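Local coordinates for protein prolyl endopeptidase (Myxococcus xanthus, PDB 2BKL) that probably cleaves oligopeptides after proline, and far less readily after alanine, as a serine peptidase of family S9A, at residues V243-G248 / D253-R258; R265-G270 / Y275-W280; A60-E65 / I468-D473. All blocks are in the same frame, centred on the assembly; numbering follows the deposited sequence.

Contact 1 of 3, residues V243-G248 / D253-R258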
loop_
_atom_site.group_PDB
_atom_site.type_symbol
_atom_site.label_atom_id
_atom_site.label_comp_id
_atom_site.label_asym_id
_atom_site.label_seq_id
_atom_site.Cartn_x
_atom_site.Cartn_y
_atom_site.Cartn_z
ATOM N N VAL A 243 3.368 -12.209 -19.466
ATOM C CA VAL A 243 4.376 -11.324 -18.913
ATOM C C VAL A 243 3.935 -9.896 -19.164
ATOM O O VAL A 243 3.619 -9.495 -20.292
ATOM C CB VAL A 243 5.752 -11.598 -19.501
ATOM C CG1 VAL A 243 6.757 -10.520 -19.074
ATOM C CG2 VAL A 243 6.261 -12.983 -19.062
ATOM N N TYR A 244 3.926 -9.128 -18.081
ATOM C CA TYR A 244 3.584 -7.716 -18.082
ATOM C C TYR A 244 4.835 -6.863 -17.944
ATOM O O TYR A 244 5.690 -7.170 -17.122
ATOM C CB TYR A 244 2.668 -7.422 -16.901
ATOM C CG TYR A 244 1.314 -8.112 -16.892
ATOM C CD1 TYR A 244 0.223 -7.522 -17.482
ATOM C CD2 TYR A 244 1.137 -9.303 -16.234
ATOM C CE1 TYR A 244 -1.007 -8.115 -17.449
ATOM C CE2 TYR A 244 -0.108 -9.919 -16.206
ATOM C CZ TYR A 244 -1.164 -9.317 -16.808
ATOM O OH TYR A 244 -2.414 -9.906 -16.779
ATOM N N ILE A 245 4.960 -5.820 -18.760
ATOM C CA ILE A 245 5.925 -4.753 -18.524
ATOM C C ILE A 245 5.113 -3.562 -18.027
ATOM O O ILE A 245 4.345 -2.965 -18.799
ATOM C CB ILE A 245 6.733 -4.422 -19.796
ATOM C CG1 ILE A 245 7.503 -5.667 -20.289
ATOM C CG2 ILE A 245 7.668 -3.258 -19.494
ATOM C CD1 ILE A 245 8.229 -5.452 -21.585
ATOM N N LEU A 246 5.242 -3.272 -16.740
ATOM C CA LEU A 246 4.463 -2.242 -16.077
ATOM C C LEU A 246 5.267 -0.936 -16.099
ATOM O O LEU A 246 6.377 -0.881 -15.586
ATOM C CB LEU A 246 4.164 -2.637 -14.634
ATOM C CG LEU A 246 3.456 -3.989 -14.462
ATOM C CD1 LEU A 246 3.256 -4.324 -12.968
ATOM C CD2 LEU A 246 2.107 -3.971 -15.165
ATOM N N ARG A 247 4.745 0.096 -16.753
ATOM C CA ARG A 247 5.349 1.417 -16.730
ATOM C C ARG A 247 4.609 2.260 -15.698
ATOM O O ARG A 247 3.637 2.962 -15.999
ATOM C CB ARG A 247 5.335 2.044 -18.113
ATOM C CG ARG A 247 6.374 1.398 -19.014
ATOM C CD ARG A 247 6.519 2.087 -20.360
ATOM N NE ARG A 247 5.301 1.854 -21.093
ATOM C CZ ARG A 247 5.041 0.719 -21.717
ATOM N NH1 ARG A 247 5.947 -0.258 -21.703
ATOM N NH2 ARG A 247 3.869 0.558 -22.332
ATOM N N GLY A 248 5.053 2.150 -14.458
ATOM C CA GLY A 248 4.407 2.780 -13.330
ATOM C C GLY A 248 3.002 2.233 -13.180
ATOM O O GLY A 248 2.767 1.016 -13.284
ATOM N N ASP A 253 2.406 -3.071 -21.044
ATOM C CA ASP A 253 2.352 -4.002 -22.155
ATOM C C ASP A 253 1.976 -5.359 -21.646
ATOM O O ASP A 253 2.242 -5.707 -20.486
ATOM C CB ASP A 253 3.720 -4.127 -22.806
ATOM C CG ASP A 253 4.237 -2.821 -23.347
ATOM O OD1 ASP A 253 3.423 -1.933 -23.691
ATOM O OD2 ASP A 253 5.467 -2.613 -23.459
ATOM N N VAL A 254 1.445 -6.200 -22.530
ATOM C CA VAL A 254 1.170 -7.591 -22.211
ATOM C C VAL A 254 1.712 -8.498 -23.318
ATOM O O VAL A 254 1.368 -8.307 -24.481
ATOM C CB VAL A 254 -0.344 -7.875 -22.031
ATOM C CG1 VAL A 254 -0.551 -9.326 -21.609
ATOM C CG2 VAL A 254 -0.941 -6.942 -20.989
ATOM N N TYR A 255 2.541 -9.455 -22.924
ATOM C CA TYR A 255 3.034 -10.528 -23.780
ATOM C C TYR A 255 2.489 -11.856 -23.287
ATOM O O TYR A 255 2.188 -12.041 -22.111
ATOM C CB TYR A 255 4.563 -10.547 -23.770
ATOM C CG TYR A 255 5.178 -9.312 -24.413
ATOM C CD1 TYR A 255 5.346 -8.125 -23.695
ATOM C CD2 TYR A 255 5.579 -9.329 -25.743
ATOM C CE1 TYR A 255 5.900 -6.998 -24.297
ATOM C CE2 TYR A 255 6.147 -8.207 -26.340
ATOM C CZ TYR A 255 6.293 -7.048 -25.624
ATOM O OH TYR A 255 6.851 -5.933 -26.232
ATOM N N TRP A 256 2.351 -12.824 -24.194
ATOM C CA TRP A 256 1.934 -14.149 -23.801
ATOM C C TRP A 256 2.498 -15.209 -24.712
ATOM O O TRP A 256 2.944 -14.923 -25.814
ATOM C CB TRP A 256 0.407 -14.256 -23.805
ATOM C CG TRP A 256 -0.229 -14.202 -25.163
ATOM C CD1 TRP A 256 -0.442 -13.094 -25.929
ATOM C CD2 TRP A 256 -0.782 -15.300 -25.891
ATOM N NE1 TRP A 256 -1.068 -13.442 -27.103
ATOM C CE2 TRP A 256 -1.294 -14.790 -27.099
ATOM C CE3 TRP A 256 -0.873 -16.671 -25.654
ATOM C CZ2 TRP A 256 -1.901 -15.602 -28.057
ATOM C CZ3 TRP A 256 -1.470 -17.475 -26.599
ATOM C CH2 TRP A 256 -1.984 -16.935 -27.783
ATOM N N LYS A 257 2.487 -16.421 -24.195
ATOM C CA LYS A 257 2.767 -17.598 -24.993
ATOM C C LYS A 257 2.148 -18.813 -24.351
ATOM O O LYS A 257 1.722 -18.791 -23.195
ATOM C CB LYS A 257 4.257 -17.815 -25.175
ATOM C CG LYS A 257 5.060 -18.164 -23.948
ATOM C CD LYS A 257 6.517 -18.039 -24.354
ATOM C CE LYS A 257 7.428 -18.884 -23.609
ATOM N NZ LYS A 257 8.730 -18.762 -24.357
ATOM N N ARG A 258 2.099 -19.890 -25.128
ATOM C CA ARG A 258 1.853 -21.215 -24.582
ATOM C C ARG A 258 3.234 -21.709 -24.138
ATOM O O ARG A 258 4.207 -21.591 -24.870
ATOM C CB ARG A 258 1.220 -22.150 -25.642
ATOM C CG ARG A 258 -0.132 -21.644 -26.196
ATOM C CD ARG A 258 -0.870 -22.612 -27.170
ATOM N NE ARG A 258 -2.048 -21.979 -27.792
ATOM C CZ ARG A 258 -2.026 -21.096 -28.801
ATOM N NH1 ARG A 258 -0.887 -20.717 -29.373
ATOM N NH2 ARG A 258 -3.166 -20.576 -29.250
#
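Val-243 and Tyr-255 form a hydrogen-bonded pair in the beta hairpin of strands 241-247 and 251-257, the middle strands of a four-stranded antiparallel blade of the beta-propeller. Val-243 N reaches Tyr-255 O at 2.9 Å, and Tyr-255 N returns to Val-243 O at 2.8 Å. Being branched at CB, valine suits the extended chain, and here it also meets Leu-230 of the adjoining strand 229-234. Tyr-244 and Val-254 follow as a non-hydrogen-bonded pair, their side chains running alongside each other on the other face of the sheet, with Tyr-244 CE1 3.7 Å from Val-254 CG2. A tyrosine is long enough to pass the valine and carry its OH to the backbone N of Val-277 in the next blade. Ile-245 turns back to the face of Val-243. Both of its backbone groups bond to Asp-253, and the extended chain (CD1 anti to CA, chi2 176°) takes CD1 diagonally to Tyr-255 CE1, 3.9 Å away. Arg-247 bends at chi3 and grips the Asp-253 carboxylate end-on, NH1 to OD2 at 3.0 Å and NH2 to OD1 at 2.9 Å, while its NE forms a salt bridge with Glu-251. A leucine in its place would probably leave both acids without their shared counter-charge, and the Asp-253 carboxylate less firmly fixed, though OD1 also accepts from Gly-270 N. The two acceptor oxygens lie in the guanidinium plane, but NH1 and NH2 come from above the carboxylate, whose plane is turned 51° from that of the guanidinium.

Contact 2 of 3, residues R265-G270 / Y275-W280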
loop_
_atom_site.group_PDB
_atom_site.type_symbol
_atom_site.label_atom_id
_atom_site.label_comp_id
_atom_site.label_asym_id
_atom_site.label_seq_id
_atom_site.Cartn_x
_atom_site.Cartn_y
_atom_site.Cartn_z
ATOM N N ARG A 265 4.406 -13.679 -27.775
ATOM C CA ARG A 265 3.541 -12.922 -28.661
ATOM C C ARG A 265 3.145 -11.622 -27.941
ATOM O O ARG A 265 2.897 -11.631 -26.734
ATOM C CB ARG A 265 2.269 -13.743 -28.966
ATOM C CG ARG A 265 2.504 -15.225 -29.425
ATOM C CD ARG A 265 1.383 -16.205 -28.979
ATOM N NE ARG A 265 1.491 -17.553 -29.562
ATOM C CZ ARG A 265 1.193 -17.847 -30.825
ATOM N NH1 ARG A 265 0.746 -16.910 -31.652
ATOM N NH2 ARG A 265 1.347 -19.090 -31.278
ATOM N N LEU A 266 3.088 -10.508 -28.661
ATOM C CA LEU A 266 2.564 -9.268 -28.105
ATOM C C LEU A 266 1.062 -9.284 -28.124
ATOM O O LEU A 266 0.468 -9.362 -29.187
ATOM C CB LEU A 266 3.039 -8.071 -28.923
ATOM C CG LEU A 266 2.570 -6.677 -28.514
ATOM C CD1 LEU A 266 3.126 -6.290 -27.155
ATOM C CD2 LEU A 266 2.994 -5.656 -29.597
ATOM N N LEU A 267 0.437 -9.231 -26.954
ATOM C CA LEU A 267 -1.007 -9.004 -26.922
ATOM C C LEU A 267 -1.348 -7.546 -27.208
ATOM O O LEU A 267 -2.196 -7.252 -28.068
ATOM C CB LEU A 267 -1.626 -9.433 -25.609
ATOM C CG LEU A 267 -3.129 -9.258 -25.511
ATOM C CD1 LEU A 267 -3.880 -10.168 -26.505
ATOM C CD2 LEU A 267 -3.569 -9.534 -24.095
ATOM N N VAL A 268 -0.707 -6.640 -26.473
ATOM C CA VAL A 268 -0.953 -5.223 -26.629
ATOM C C VAL A 268 0.184 -4.420 -26.032
ATOM O O VAL A 268 0.777 -4.798 -25.020
ATOM C CB VAL A 268 -2.311 -4.808 -26.002
ATOM C CG1 VAL A 268 -2.365 -5.097 -24.504
ATOM C CG2 VAL A 268 -2.597 -3.349 -26.268
ATOM N N LYS A 269 0.547 -3.341 -26.720
ATOM C CA LYS A 269 1.520 -2.379 -26.248
ATOM C C LYS A 269 0.720 -1.173 -25.793
ATOM O O LYS A 269 0.069 -0.509 -26.598
ATOM C CB LYS A 269 2.476 -2.012 -27.386
ATOM C CG LYS A 269 3.576 -1.019 -27.020
ATOM C CD LYS A 269 4.924 -1.405 -27.675
ATOM C CE LYS A 269 5.730 -0.176 -28.112
ATOM N NZ LYS A 269 7.092 -0.539 -28.627
ATOM N N GLY A 270 0.705 -0.912 -24.496
ATOM C CA GLY A 270 -0.106 0.159 -23.969
ATOM C C GLY A 270 0.491 1.531 -24.228
ATOM O O GLY A 270 1.694 1.749 -24.031
ATOM N N TYR A 275 -3.729 -2.714 -19.051
ATOM C CA TYR A 275 -4.407 -3.942 -19.430
ATOM C C TYR A 275 -4.046 -5.045 -18.449
ATOM O O TYR A 275 -2.865 -5.314 -18.236
ATOM C CB TYR A 275 -4.007 -4.404 -20.829
ATOM C CG TYR A 275 -4.174 -3.379 -21.885
ATOM C CD1 TYR A 275 -3.220 -2.378 -22.076
ATOM C CD2 TYR A 275 -5.271 -3.414 -22.746
ATOM C CE1 TYR A 275 -3.385 -1.412 -23.087
ATOM C CE2 TYR A 275 -5.440 -2.461 -23.742
ATOM C CZ TYR A 275 -4.492 -1.453 -23.904
ATOM O OH TYR A 275 -4.647 -0.499 -24.891
ATOM N N GLU A 276 -5.051 -5.707 -17.886
ATOM C CA GLU A 276 -4.875 -6.874 -17.021
ATOM C C GLU A 276 -5.664 -8.013 -17.634
ATOM O O GLU A 276 -6.808 -7.826 -18.042
ATOM C CB GLU A 276 -5.414 -6.561 -15.634
ATOM C CG GLU A 276 -5.272 -7.689 -14.631
ATOM C CD GLU A 276 -5.998 -7.407 -13.334
ATOM O OE1 GLU A 276 -6.106 -6.229 -12.930
ATOM O OE2 GLU A 276 -6.473 -8.368 -12.703
ATOM N N VAL A 277 -5.069 -9.201 -17.704
ATOM C CA VAL A 277 -5.664 -10.316 -18.419
ATOM C C VAL A 277 -5.831 -11.547 -17.532
ATOM O O VAL A 277 -4.937 -11.891 -16.727
ATOM C CB VAL A 277 -4.808 -10.730 -19.636
ATOM C CG1 VAL A 277 -5.551 -11.758 -20.477
ATOM C CG2 VAL A 277 -4.419 -9.539 -20.425
ATOM N N HIS A 278 -6.987 -12.191 -17.648
ATOM C CA HIS A 278 -7.230 -13.500 -17.043
ATOM C C HIS A 278 -7.721 -14.441 -18.120
ATOM O O HIS A 278 -8.564 -14.070 -18.908
ATOM C CB HIS A 278 -8.240 -13.352 -15.908
ATOM C CG HIS A 278 -7.708 -12.541 -14.767
ATOM N ND1 HIS A 278 -6.668 -12.978 -13.972
ATOM C CD2 HIS A 278 -8.024 -11.299 -14.331
ATOM C CE1 HIS A 278 -6.373 -12.041 -13.085
ATOM N NE2 HIS A 278 -7.189 -11.017 -13.275
ATOM N N ALA A 279 -7.143 -15.634 -18.176
ATOM C CA ALA A 279 -7.539 -16.655 -19.142
ATOM C C ALA A 279 -8.324 -17.779 -18.481
ATOM O O ALA A 279 -7.944 -18.270 -17.431
ATOM C CB ALA A 279 -6.337 -17.226 -19.810
ATOM N N TRP A 280 -9.407 -18.174 -19.117
ATOM C CA TRP A 280 -10.216 -19.292 -18.640
ATOM C C TRP A 280 -10.856 -19.943 -19.848
ATOM O O TRP A 280 -11.443 -19.283 -20.672
ATOM C CB TRP A 280 -11.281 -18.790 -17.635
ATOM C CG TRP A 280 -12.137 -19.893 -17.087
ATOM C CD1 TRP A 280 -13.466 -20.052 -17.264
ATOM C CD2 TRP A 280 -11.698 -21.011 -16.292
ATOM N NE1 TRP A 280 -13.898 -21.190 -16.617
ATOM C CE2 TRP A 280 -12.827 -21.808 -16.034
ATOM C CE3 TRP A 280 -10.464 -21.422 -15.767
ATOM C CZ2 TRP A 280 -12.755 -22.985 -15.295
ATOM C CZ3 TRP A 280 -10.404 -22.604 -15.031
ATOM C CH2 TRP A 280 -11.542 -23.345 -14.787
#
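The ring of Tyr-275 takes Val-268 over one face and Gly-270 at its edge. Val-268 CG1 makes a CH-pi contact 3.7 Å from the ring centroid and 14° off the normal, while its CG2 lies near the phenol end, 3.6 Å from Tyr-275 CZ. Both methyls reach the ring because CG1 sits between the backbone N and the carbonyl carbon (chi1 61°), an uncommon choice for valine. At the rim, Gly-270 CA approaches Tyr-275 CE1 to 3.7 Å; a side chain here would press tightly on that carbon, so glycine suits the place. Val-286, Thr-288 and Trp-310 also touch the tyrosine.

Further along, Leu-267 CD2 meets Val-277 CG2 at 3.8 Å, the two side chains crossing at a slant. Consecutive residues of a regular strand would point to opposite faces, yet Leu-267 and Val-268 both point toward strand 275-280. A classic beta bulge opposite Val-254 makes this possible, and it lets one short piece of the edge strand of a propeller blade present two apolar side chains to the first strand of the next blade. Away from this contact, His-278 NE2 donates to Glu-276 OE2.

Between 265-270 and 275-280, then, the cohesion is apolar, a matter of close fit and dispersion as methyl groups meet one another and an aromatic face. Polar bonds from strands 241-247 and 251-257 supplement it at the blade boundary: the backbone N of Tyr-275 takes Asn-252 OD1 across from one blade to the next, while the Tyr-275 OH turns to Glu-290, with which it is hydrogen-bonded.

Contact 3 of 3, residues A60-E65 / I468-D473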
loop_
_atom_site.group_PDB
_atom_site.type_symbol
_atom_site.label_atom_id
_atom_site.label_comp_id
_atom_site.label_asym_id
_atom_site.label_seq_id
_atom_site.Cartn_x
_atom_site.Cartn_y
_atom_site.Cartn_z
ATOM N N ALA A 60 -1.923 2.981 26.241
ATOM C CA ALA A 60 -1.280 1.679 26.077
ATOM C C ALA A 60 -2.205 0.542 26.488
ATOM O O ALA A 60 -2.277 -0.463 25.793
ATOM C CB ALA A 60 0.009 1.589 26.845
ATOM N N ALA A 61 -2.947 0.715 27.584
ATOM C CA ALA A 61 -3.831 -0.359 28.041
ATOM C C ALA A 61 -4.934 -0.553 27.010
ATOM O O ALA A 61 -5.345 -1.674 26.732
ATOM C CB ALA A 61 -4.434 -0.059 29.418
ATOM N N ARG A 62 -5.418 0.548 26.438
ATOM C CA ARG A 62 -6.538 0.471 25.519
ATOM C C ARG A 62 -6.095 -0.150 24.185
ATOM O O ARG A 62 -6.799 -0.998 23.616
ATOM C CB ARG A 62 -7.143 1.866 25.299
ATOM C CG ARG A 62 -8.380 1.899 24.396
ATOM C CD ARG A 62 -9.514 0.948 24.812
ATOM N NE ARG A 62 -10.695 1.132 23.971
ATOM C CZ ARG A 62 -11.607 0.188 23.740
ATOM N NH1 ARG A 62 -11.501 -1.013 24.292
ATOM N NH2 ARG A 62 -12.639 0.459 22.947
ATOM N N PHE A 63 -4.928 0.261 23.699
ATOM C CA PHE A 63 -4.393 -0.305 22.456
ATOM C C PHE A 63 -4.048 -1.787 22.637
ATOM O O PHE A 63 -4.174 -2.569 21.706
ATOM C CB PHE A 63 -3.192 0.485 21.939
ATOM C CG PHE A 63 -3.530 1.848 21.387
ATOM C CD1 PHE A 63 -4.618 2.032 20.558
ATOM C CD2 PHE A 63 -2.750 2.938 21.697
ATOM C CE1 PHE A 63 -4.910 3.290 20.021
ATOM C CE2 PHE A 63 -3.050 4.209 21.170
ATOM C CZ PHE A 63 -4.135 4.367 20.348
ATOM N N LYS A 64 -3.656 -2.201 23.840
ATOM C CA LYS A 64 -3.430 -3.625 24.082
ATOM C C LYS A 64 -4.741 -4.425 23.962
ATOM O O LYS A 64 -4.772 -5.501 23.372
ATOM C CB LYS A 64 -2.753 -3.833 25.442
ATOM C CG LYS A 64 -2.146 -5.203 25.588
ATOM C CD LYS A 64 -1.389 -5.335 26.901
ATOM C CE LYS A 64 -1.054 -6.798 27.192
ATOM N NZ LYS A 64 -2.261 -7.536 27.646
ATOM N N GLU A 65 -5.834 -3.870 24.475
ATOM C CA GLU A 65 -7.149 -4.478 24.389
ATOM C C GLU A 65 -7.632 -4.560 22.931
ATOM O O GLU A 65 -8.334 -5.501 22.542
ATOM C CB GLU A 65 -8.109 -3.667 25.273
ATOM C CG GLU A 65 -9.571 -4.032 25.276
ATOM C CD GLU A 65 -10.359 -3.280 26.357
ATOM O OE1 GLU A 65 -9.978 -2.120 26.717
ATOM O OE2 GLU A 65 -11.373 -3.847 26.845
ATOM N N ILE A 468 -7.931 4.383 15.779
ATOM C CA ILE A 468 -8.578 5.674 15.905
ATOM C C ILE A 468 -9.580 5.728 17.067
ATOM O O ILE A 468 -10.087 6.787 17.394
ATOM C CB ILE A 468 -9.285 6.117 14.600
ATOM C CG1 ILE A 468 -10.579 5.338 14.361
ATOM C CG2 ILE A 468 -8.321 6.085 13.412
ATOM C CD1 ILE A 468 -11.410 5.941 13.249
ATOM N N LEU A 469 -9.875 4.607 17.722
ATOM C CA LEU A 469 -10.952 4.615 18.706
ATOM C C LEU A 469 -10.688 5.496 19.949
ATOM O O LEU A 469 -11.571 6.230 20.334
ATOM C CB LEU A 469 -11.396 3.202 19.097
ATOM C CG LEU A 469 -12.058 2.439 17.947
ATOM C CD1 LEU A 469 -12.310 0.996 18.384
ATOM C CD2 LEU A 469 -13.355 3.094 17.512
ATOM N N PRO A 470 -9.515 5.470 20.581
ATOM C CA PRO A 470 -9.240 6.413 21.683
ATOM C C PRO A 470 -9.396 7.893 21.264
ATOM O O PRO A 470 -9.910 8.728 22.014
ATOM C CB PRO A 470 -7.800 6.060 22.075
ATOM C CG PRO A 470 -7.727 4.648 21.721
ATOM C CD PRO A 470 -8.403 4.521 20.392
ATOM N N TRP A 471 -9.058 8.187 20.017
ATOM C CA TRP A 471 -9.186 9.538 19.486
ATOM C C TRP A 471 -10.653 9.947 19.422
ATOM O O TRP A 471 -11.019 11.000 19.940
ATOM C CB TRP A 471 -8.515 9.595 18.117
ATOM C CG TRP A 471 -8.455 10.951 17.462
ATOM C CD1 TRP A 471 -9.210 11.399 16.401
ATOM C CD2 TRP A 471 -7.610 12.027 17.832
ATOM N NE1 TRP A 471 -8.877 12.698 16.109
ATOM C CE2 TRP A 471 -7.856 13.086 16.942
ATOM C CE3 TRP A 471 -6.631 12.190 18.813
ATOM C CZ2 TRP A 471 -7.180 14.301 17.033
ATOM C CZ3 TRP A 471 -5.949 13.383 18.889
ATOM C CH2 TRP A 471 -6.226 14.421 17.993
ATOM N N LEU A 472 -11.489 9.080 18.868
ATOM C CA LEU A 472 -12.925 9.338 18.760
ATOM C C LEU A 472 -13.538 9.452 20.147
ATOM O O LEU A 472 -14.365 10.320 20.398
ATOM C CB LEU A 472 -13.635 8.229 17.983
ATOM C CG LEU A 472 -13.169 7.961 16.542
ATOM C CD1 LEU A 472 -14.050 6.920 15.918
ATOM C CD2 LEU A 472 -13.137 9.217 15.687
ATOM N N ASP A 473 -13.091 8.604 21.070
ATOM C CA ASP A 473 -13.652 8.611 22.424
ATOM C C ASP A 473 -13.279 9.844 23.233
ATOM O O ASP A 473 -14.027 10.234 24.177
ATOM C CB ASP A 473 -13.254 7.329 23.162
ATOM C CG ASP A 473 -13.936 6.099 22.593
ATOM O OD1 ASP A 473 -14.941 6.262 21.860
ATOM O OD2 ASP A 473 -13.551 4.920 22.819
HETATM O O HOH W 1 -11.066 3.861 23.264
HETATM O O HOH W 2 -13.773 2.510 21.621
#
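Pro-470 wedges its ring between two side chains of the neighbouring helix, and this is the tight half of the contact: CG lies 3.6 Å from Phe-63 CE1 and 3.9 Å from Arg-62 CG. Proline is well placed in the first turn of its helix, where a missing N-H costs little, and its compact ring fits beside the phenyl group. Phe-63 also packs on Ser-664 and Tyr-668 of helix 657-674. Helix 56-67 thus lies against the alpha/beta-hydrolase domain; as in other prolyl oligopeptidases, the N-terminal residues join the C-terminal part of the chain here.

The other half is wet. Arg-62 NH2 and Asp-473 OD2 remain 4.6 Å apart, beyond a salt bridge, and two waters span the gap. One accepts from Arg-62 NE at 2.8 Å, the other from Arg-62 NH2 at 2.7 Å, and both donate to Asp-473 OD2. Arginine suits this because its flat head offers several N-H groups in one plane: NH1 holds Glu-65 OE1 in a weakly bonded salt bridge, and NH2 also donates to Pro-409 O. Asp-473 OD1, meanwhile, is hydrogen-bonded to Tyr-415 OH.

From the N terminus, residues 60-65 come first and open contact 3, which closes when 468-473 arrives, some 400 residues later. The blades of the propeller lie within that long loop, and with them contacts 1 and 2. These two follow in series, each closing a loop with four residues between its segments. Contact 1 joins neighbouring strands within one blade; contact 2 joins the last strand of that blade to the first of the next. Their centres are about 7 Å apart, and backbone pairing of 251-257 with 265-269 connects them. Contact 3, its centre about 45 Å from that of contact 1, packs helix 56-67, from before the propeller, against helix 469-473 of the hydrolase part after it.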